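Local coordinates for uncharacterized ATP-binding protein MJECL15 (Methanocaldococcus jannaschii, PDB 3H92) that is of unknown function but probably binds ATP, and is represented here by a domain related to the helix-turn-helix family, at residues E12-L17 and W85-R90; K64-F69 and K78-L83. All coordinates share one frame; numbering follows the deposited sequence.

Contact 1: residues E12-L17 and W85-R90; sequences EERNHL and WNAIKR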
loop_
_atom_site.group_PDB
_atom_site.type_symbol
_atom_site.label_atom_id
_atom_site.label_comp_id
_atom_site.label_asym_id
_atom_site.label_seq_id
_atom_site.Cartn_x
_atom_site.Cartn_y
_atom_site.Cartn_z
ATOM N N GLU A 12 -10.293 5.458 -9.694
ATOM C CA GLU A 12 -9.040 6.177 -9.960
ATOM C C GLU A 12 -7.915 5.567 -9.106
ATOM O O GLU A 12 -6.874 5.143 -9.623
ATOM C CB GLU A 12 -9.188 7.672 -9.626
ATOM C CG GLU A 12 -8.657 8.644 -10.691
ATOM C CD GLU A 12 -9.775 9.272 -11.563
ATOM O OE1 GLU A 12 -10.084 8.706 -12.655
ATOM O OE2 GLU A 12 -10.347 10.328 -11.151
ATOM N N GLU A 13 -8.160 5.529 -7.794
ATOM C CA GLU A 13 -7.219 4.956 -6.819
ATOM C C GLU A 13 -7.167 3.444 -6.858
ATOM O O GLU A 13 -6.175 2.843 -6.485
ATOM C CB GLU A 13 -7.554 5.360 -5.390
ATOM C CG GLU A 13 -6.296 5.434 -4.533
ATOM C CD GLU A 13 -5.494 6.733 -4.750
ATOM O OE1 GLU A 13 -6.137 7.739 -5.120
ATOM O OE2 GLU A 13 -4.243 6.760 -4.533
ATOM N N ARG A 14 -8.261 2.838 -7.270
ATOM C CA ARG A 14 -8.262 1.439 -7.594
ATOM C C ARG A 14 -7.387 1.163 -8.828
ATOM O O ARG A 14 -6.614 0.217 -8.843
ATOM C CB ARG A 14 -9.673 1.032 -7.890
ATOM C CG ARG A 14 -9.934 -0.372 -7.712
ATOM C CD ARG A 14 -10.731 -0.614 -6.486
ATOM N NE ARG A 14 -11.896 -1.430 -6.805
ATOM C CZ ARG A 14 -11.854 -2.619 -7.420
ATOM N NH1 ARG A 14 -12.991 -3.288 -7.637
ATOM N NH2 ARG A 14 -10.696 -3.159 -7.844
ATOM N N ASN A 15 -7.502 2.001 -9.862
ATOM C CA ASN A 15 -6.604 1.902 -11.015
ATOM C C ASN A 15 -5.185 2.296 -10.651
ATOM O O ASN A 15 -4.241 1.777 -11.234
ATOM C CB ASN A 15 -7.091 2.709 -12.231
ATOM C CG ASN A 15 -7.499 1.812 -13.400
ATOM O OD1 ASN A 15 -6.674 1.063 -13.977
ATOM N ND2 ASN A 15 -8.785 1.879 -13.760
ATOM N N HIS A 16 -5.031 3.207 -9.694
ATOM C CA HIS A 16 -3.700 3.487 -9.156
ATOM C C HIS A 16 -3.064 2.241 -8.518
ATOM O O HIS A 16 -1.961 1.888 -8.849
ATOM C CB HIS A 16 -3.738 4.620 -8.147
ATOM C CG HIS A 16 -2.395 4.949 -7.556
ATOM N ND1 HIS A 16 -2.236 5.373 -6.250
ATOM C CD2 HIS A 16 -1.146 4.918 -8.093
ATOM C CE1 HIS A 16 -0.951 5.576 -6.005
ATOM N NE2 HIS A 16 -0.266 5.307 -7.103
ATOM N N LEU A 17 -3.793 1.591 -7.625
ATOM C CA LEU A 17 -3.315 0.417 -6.946
ATOM C C LEU A 17 -3.147 -0.702 -7.969
ATOM O O LEU A 17 -2.109 -1.332 -8.002
ATOM C CB LEU A 17 -4.303 -0.000 -5.843
ATOM C CG LEU A 17 -3.802 -0.596 -4.513
ATOM C CD1 LEU A 17 -4.858 -1.563 -3.988
ATOM C CD2 LEU A 17 -2.385 -1.258 -4.571
ATOM N N TRP A 85 -7.437 3.290 1.134
ATOM C CA TRP A 85 -7.854 2.219 2.036
ATOM C C TRP A 85 -9.005 1.406 1.487
ATOM O O TRP A 85 -9.049 0.182 1.577
ATOM C CB TRP A 85 -8.275 2.775 3.366
ATOM C CG TRP A 85 -8.465 1.746 4.400
ATOM C CD1 TRP A 85 -7.668 0.690 4.679
ATOM C CD2 TRP A 85 -9.468 1.762 5.354
ATOM N NE1 TRP A 85 -8.157 0.007 5.776
ATOM C CE2 TRP A 85 -9.262 0.676 6.206
ATOM C CE3 TRP A 85 -10.534 2.620 5.593
ATOM C CZ2 TRP A 85 -10.094 0.401 7.255
ATOM C CZ3 TRP A 85 -11.354 2.369 6.652
ATOM C CH2 TRP A 85 -11.144 1.265 7.472
ATOM N N ASN A 86 -9.939 2.070 0.872
ATOM C CA ASN A 86 -11.030 1.315 0.336
ATOM C C ASN A 86 -10.663 0.503 -0.884
ATOM O O ASN A 86 -11.298 -0.501 -1.121
ATOM C CB ASN A 86 -12.185 2.218 0.051
ATOM C CG ASN A 86 -12.814 2.780 1.331
ATOM O OD1 ASN A 86 -12.926 4.006 1.485
ATOM N ND2 ASN A 86 -13.227 1.888 2.264
ATOM N N ALA A 87 -9.661 0.931 -1.660
ATOM C CA ALA A 87 -9.198 0.182 -2.828
ATOM C C ALA A 87 -8.492 -1.090 -2.357
ATOM O O ALA A 87 -8.706 -2.127 -2.906
ATOM C CB ALA A 87 -8.288 1.012 -3.656
ATOM N N ILE A 88 -7.707 -1.014 -1.292
ATOM C CA ILE A 88 -7.134 -2.197 -0.622
ATOM C C ILE A 88 -8.178 -3.217 -0.170
ATOM O O ILE A 88 -8.120 -4.436 -0.429
ATOM C CB ILE A 88 -6.334 -1.767 0.602
ATOM C CG1 ILE A 88 -5.048 -1.030 0.186
ATOM C CG2 ILE A 88 -5.945 -2.990 1.498
ATOM C CD1 ILE A 88 -4.422 -0.171 1.350
ATOM N N LYS A 89 -9.147 -2.740 0.550
ATOM C CA LYS A 89 -10.145 -3.627 1.047
ATOM C C LYS A 89 -10.806 -4.337 -0.094
ATOM O O LYS A 89 -10.977 -5.553 -0.072
ATOM C CB LYS A 89 -11.135 -2.835 1.892
ATOM C CG LYS A 89 -10.456 -2.343 3.191
ATOM C CD LYS A 89 -11.483 -1.954 4.283
ATOM C CE LYS A 89 -12.106 -0.584 4.006
ATOM N NZ LYS A 89 -13.155 -0.233 5.037
ATOM N N ARG A 90 -11.158 -3.584 -1.115
ATOM C CA ARG A 90 -11.839 -4.138 -2.252
ATOM C C ARG A 90 -10.976 -5.047 -3.123
ATOM O O ARG A 90 -11.513 -6.003 -3.723
ATOM C CB ARG A 90 -12.327 -2.990 -3.110
ATOM C CG ARG A 90 -13.268 -3.328 -4.250
ATOM C CD ARG A 90 -14.048 -2.050 -4.701
ATOM N NE ARG A 90 -13.344 -0.817 -4.268
ATOM C CZ ARG A 90 -13.751 0.080 -3.332
ATOM N NH1 ARG A 90 -14.948 -0.012 -2.675
ATOM N NH2 ARG A 90 -12.931 1.110 -3.073
#
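The guanidinium of R14 carries R90 CG over one face, while the R90 guanidinium meets R14 at its edge, with R14 CD in its plane. Over one face of the R90 group, N86 O lies 3.0 Å above the plane, offset toward the rim. The two guanidinium planes are only 22° apart, although the side chains cross at about a right angle. Both chains leave their helices with CG anti to the backbone N (chi1 -157° for R14), then bend, R14 at chi2 and chi3 and R90 at chi3, which brings the two NE atoms together. R14 NE lies 3.0 Å from R90 NE. Both are donors, so this is a close approach of like charges and no bond, and its detail is doubtful. R14 also has a long, weak ion pair with E18.

Beneath the arginines, A87 points its methyl at the facing helix, where its CB is 4.0 Å from R14 CA. L17 lies alongside: its CD1 is 4.3 Å from A87 CB and 4.2 Å from I88 CG1. L17 continues onto L40 and M91, so a small apolar patch runs from this crossing to helix 33-45. E13 turns its carboxylate away, and OE2 accepts a bond from H16 ND1 (3.0 Å).

The axes of the two short segments approach to 8.8 Å at a crossing angle of -63°. This is helix-on-helix packing in a small, mainly helical domain with a three-stranded sheet, joining the first helix, 8-27, to the last, 82-91, in a fold consistent with the HTH clan.

Contact 2: residues K64-F69 and K78-L83; sequences KENILF and KPQSYL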
loop_
_atom_site.group_PDB
_atom_site.type_symbol
_atom_site.label_atom_id
_atom_site.label_comp_id
_atom_site.label_asym_id
_atom_site.label_seq_id
_atom_site.Cartn_x
_atom_site.Cartn_y
_atom_site.Cartn_z
ATOM N N LYS A 64 6.781 6.011 -1.249
ATOM C CA LYS A 64 7.196 6.674 -2.482
ATOM C C LYS A 64 6.056 6.675 -3.517
ATOM O O LYS A 64 5.845 7.643 -4.215
ATOM C CB LYS A 64 8.477 6.018 -3.031
ATOM C CG LYS A 64 8.760 6.163 -4.556
ATOM C CD LYS A 64 9.896 5.146 -5.139
ATOM C CE LYS A 64 9.443 4.241 -6.382
ATOM N NZ LYS A 64 10.518 3.595 -7.250
ATOM N N GLU A 65 5.300 5.607 -3.572
ATOM C CA GLU A 65 4.267 5.446 -4.560
ATOM C C GLU A 65 2.910 5.900 -4.085
ATOM O O GLU A 65 1.894 5.592 -4.678
ATOM C CB GLU A 65 4.230 3.981 -4.936
ATOM C CG GLU A 65 5.535 3.544 -5.532
ATOM C CD GLU A 65 5.755 4.108 -6.944
ATOM O OE1 GLU A 65 4.821 4.726 -7.559
ATOM O OE2 GLU A 65 6.894 3.932 -7.447
ATOM N N ASN A 66 2.910 6.662 -3.013
ATOM C CA ASN A 66 1.698 7.288 -2.430
ATOM C C ASN A 66 0.541 6.383 -2.082
ATOM O O ASN A 66 -0.623 6.774 -2.180
ATOM C CB ASN A 66 1.206 8.455 -3.295
ATOM C CG ASN A 66 2.235 9.566 -3.411
ATOM O OD1 ASN A 66 2.627 9.937 -4.527
ATOM N ND2 ASN A 66 2.709 10.071 -2.276
ATOM N N ILE A 67 0.872 5.201 -1.589
ATOM C CA ILE A 67 -0.140 4.242 -1.138
ATOM C C ILE A 67 -0.220 4.359 0.389
ATOM O O ILE A 67 -1.316 4.316 0.970
ATOM C CB ILE A 67 0.232 2.844 -1.579
ATOM C CG1 ILE A 67 0.253 2.738 -3.106
ATOM C CG2 ILE A 67 -0.705 1.769 -0.986
ATOM C CD1 ILE A 67 -1.132 3.002 -3.824
ATOM N N LEU A 68 0.947 4.508 1.026
ATOM C CA LEU A 68 0.987 4.561 2.488
ATOM C C LEU A 68 1.553 5.884 2.939
ATOM O O LEU A 68 2.392 6.455 2.258
ATOM C CB LEU A 68 1.832 3.465 3.053
ATOM C CG LEU A 68 1.361 2.014 2.862
ATOM C CD1 LEU A 68 2.320 1.083 3.566
ATOM C CD2 LEU A 68 -0.063 1.754 3.388
ATOM N N PHE A 69 1.113 6.335 4.125
ATOM C CA PHE A 69 1.650 7.523 4.825
ATOM C C PHE A 69 2.351 7.079 6.128
ATOM O O PHE A 69 1.784 6.340 6.912
ATOM C CB PHE A 69 0.505 8.461 5.193
ATOM C CG PHE A 69 0.933 9.661 6.032
ATOM C CD1 PHE A 69 1.635 10.715 5.448
ATOM C CD2 PHE A 69 0.644 9.723 7.379
ATOM C CE1 PHE A 69 2.067 11.839 6.210
ATOM C CE2 PHE A 69 1.059 10.826 8.159
ATOM C CZ PHE A 69 1.781 11.884 7.566
ATOM N N LYS A 78 -0.189 4.074 7.573
ATOM C CA LYS A 78 -1.623 3.953 7.272
ATOM C C LYS A 78 -1.775 4.293 5.798
ATOM O O LYS A 78 -0.876 4.859 5.232
ATOM C CB LYS A 78 -2.494 4.885 8.150
ATOM C CG LYS A 78 -2.296 6.374 7.998
ATOM C CD LYS A 78 -3.108 7.052 9.082
ATOM C CE LYS A 78 -3.075 8.522 8.954
ATOM N NZ LYS A 78 -3.630 9.187 10.204
ATOM N N PRO A 79 -2.902 3.927 5.207
ATOM C CA PRO A 79 -3.153 4.271 3.823
ATOM C C PRO A 79 -3.123 5.791 3.667
ATOM O O PRO A 79 -3.436 6.523 4.605
ATOM C CB PRO A 79 -4.557 3.711 3.552
ATOM C CG PRO A 79 -4.754 2.620 4.597
ATOM C CD PRO A 79 -4.061 3.218 5.818
ATOM N N GLN A 80 -2.700 6.238 2.496
ATOM C CA GLN A 80 -2.480 7.632 2.230
ATOM C C GLN A 80 -3.802 8.385 2.264
ATOM O O GLN A 80 -3.824 9.587 2.563
ATOM C CB GLN A 80 -1.833 7.775 0.871
ATOM C CG GLN A 80 -1.392 9.160 0.539
ATOM C CD GLN A 80 -0.130 9.527 1.272
ATOM O OE1 GLN A 80 0.846 8.758 1.284
ATOM N NE2 GLN A 80 -0.116 10.720 1.877
ATOM N N SER A 81 -4.900 7.691 1.963
ATOM C CA SER A 81 -6.236 8.279 2.049
ATOM C C SER A 81 -7.231 7.191 2.211
ATOM O O SER A 81 -6.900 6.008 2.020
ATOM C CB SER A 81 -6.593 9.002 0.748
ATOM O OG SER A 81 -6.895 8.036 -0.239
ATOM N N TYR A 82 -8.457 7.581 2.515
ATOM C CA TYR A 82 -9.552 6.608 2.681
ATOM C C TYR A 82 -9.857 5.923 1.391
ATOM O O TYR A 82 -10.211 4.770 1.392
ATOM C CB TYR A 82 -10.828 7.280 3.163
ATOM C CG TYR A 82 -10.747 7.919 4.529
ATOM C CD1 TYR A 82 -9.656 7.687 5.406
ATOM C CD2 TYR A 82 -11.799 8.739 4.984
ATOM C CE1 TYR A 82 -9.606 8.285 6.682
ATOM C CE2 TYR A 82 -11.766 9.336 6.263
ATOM C CZ TYR A 82 -10.671 9.090 7.090
ATOM O OH TYR A 82 -10.660 9.659 8.337
ATOM N N LEU A 83 -9.795 6.659 0.286
ATOM C CA LEU A 83 -9.857 6.079 -1.058
ATOM C C LEU A 83 -8.886 4.934 -1.270
ATOM O O LEU A 83 -9.254 3.906 -1.843
ATOM C CB LEU A 83 -9.495 7.156 -2.082
ATOM C CG LEU A 83 -10.528 7.666 -3.087
ATOM C CD1 LEU A 83 -10.566 9.192 -3.209
ATOM C CD2 LEU A 83 -10.181 7.053 -4.414
#
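Backbone hydrogen bonds join F69 with K78 and I67 with Q80. F69 and K78 form an antiparallel hydrogen-bonded pair: F69 N gives an almost straight bond to K78 O (2.7 Å, 175°), and K78 N returns one to F69 O (3.1 Å). Beyond the strand, Q80 N reaches I67 O at 2.8 Å, but from well above the carbonyl plane. L68 and P79 are the non-hydrogen-bonded pair, their CA atoms 4.4 Å apart. Two bent CA-H...O contacts fill in, P79 CA to I67 O and L68 CA to K78 O.

These segments form the open end of the beta hairpin 68-71/76-79, whose position after a helix and in a sheet of order 1-3-2 resembles the wing of winged-helix domains. N66, with positive phi, is the C-prime residue of the Schellman motif closing helix 56-64, and S81 caps the start of helix 82-91.

Among apolar contacts, F69 and K78 share a face, F69 CD2 meeting K78 CE at 4.2 Å. L68 and P79 diverge, yet L68 CD2 lies 4.0 Å from P79 CA; both touch F43, I67 touches L40, and I67 and P79 touch V84.

Q80 CB lies 3.4 Å from N66 O. With Q80 CG anti to the backbone N, the bend at chi2 (76°) turns the amide toward F69, ring and amide planes nearly perpendicular (86°).

Overall arrangement
Both contacts involve helix 82-91, and contact 2 is nested within the chain loop that contact 1 closes; their centres lie about 10 Å apart. Each is partly buried, with an interior side and a surface side. In contact 1 two helices meet without a hydrogen bond between the two segments, through side chains packed on each other and on the facing backbone, apolar inside and with like charges toward solvent. Contact 2 rests instead on backbone hydrogen bonds in and just beyond the strands, with its aliphatic residues turned to the core. The two touch directly: helix 8-27 meets the 65-67 segment leading into the hairpin through H16, and L83 of helix 82-91 through E13, while W85 CD1 packs against P79 CG of strand 76-79.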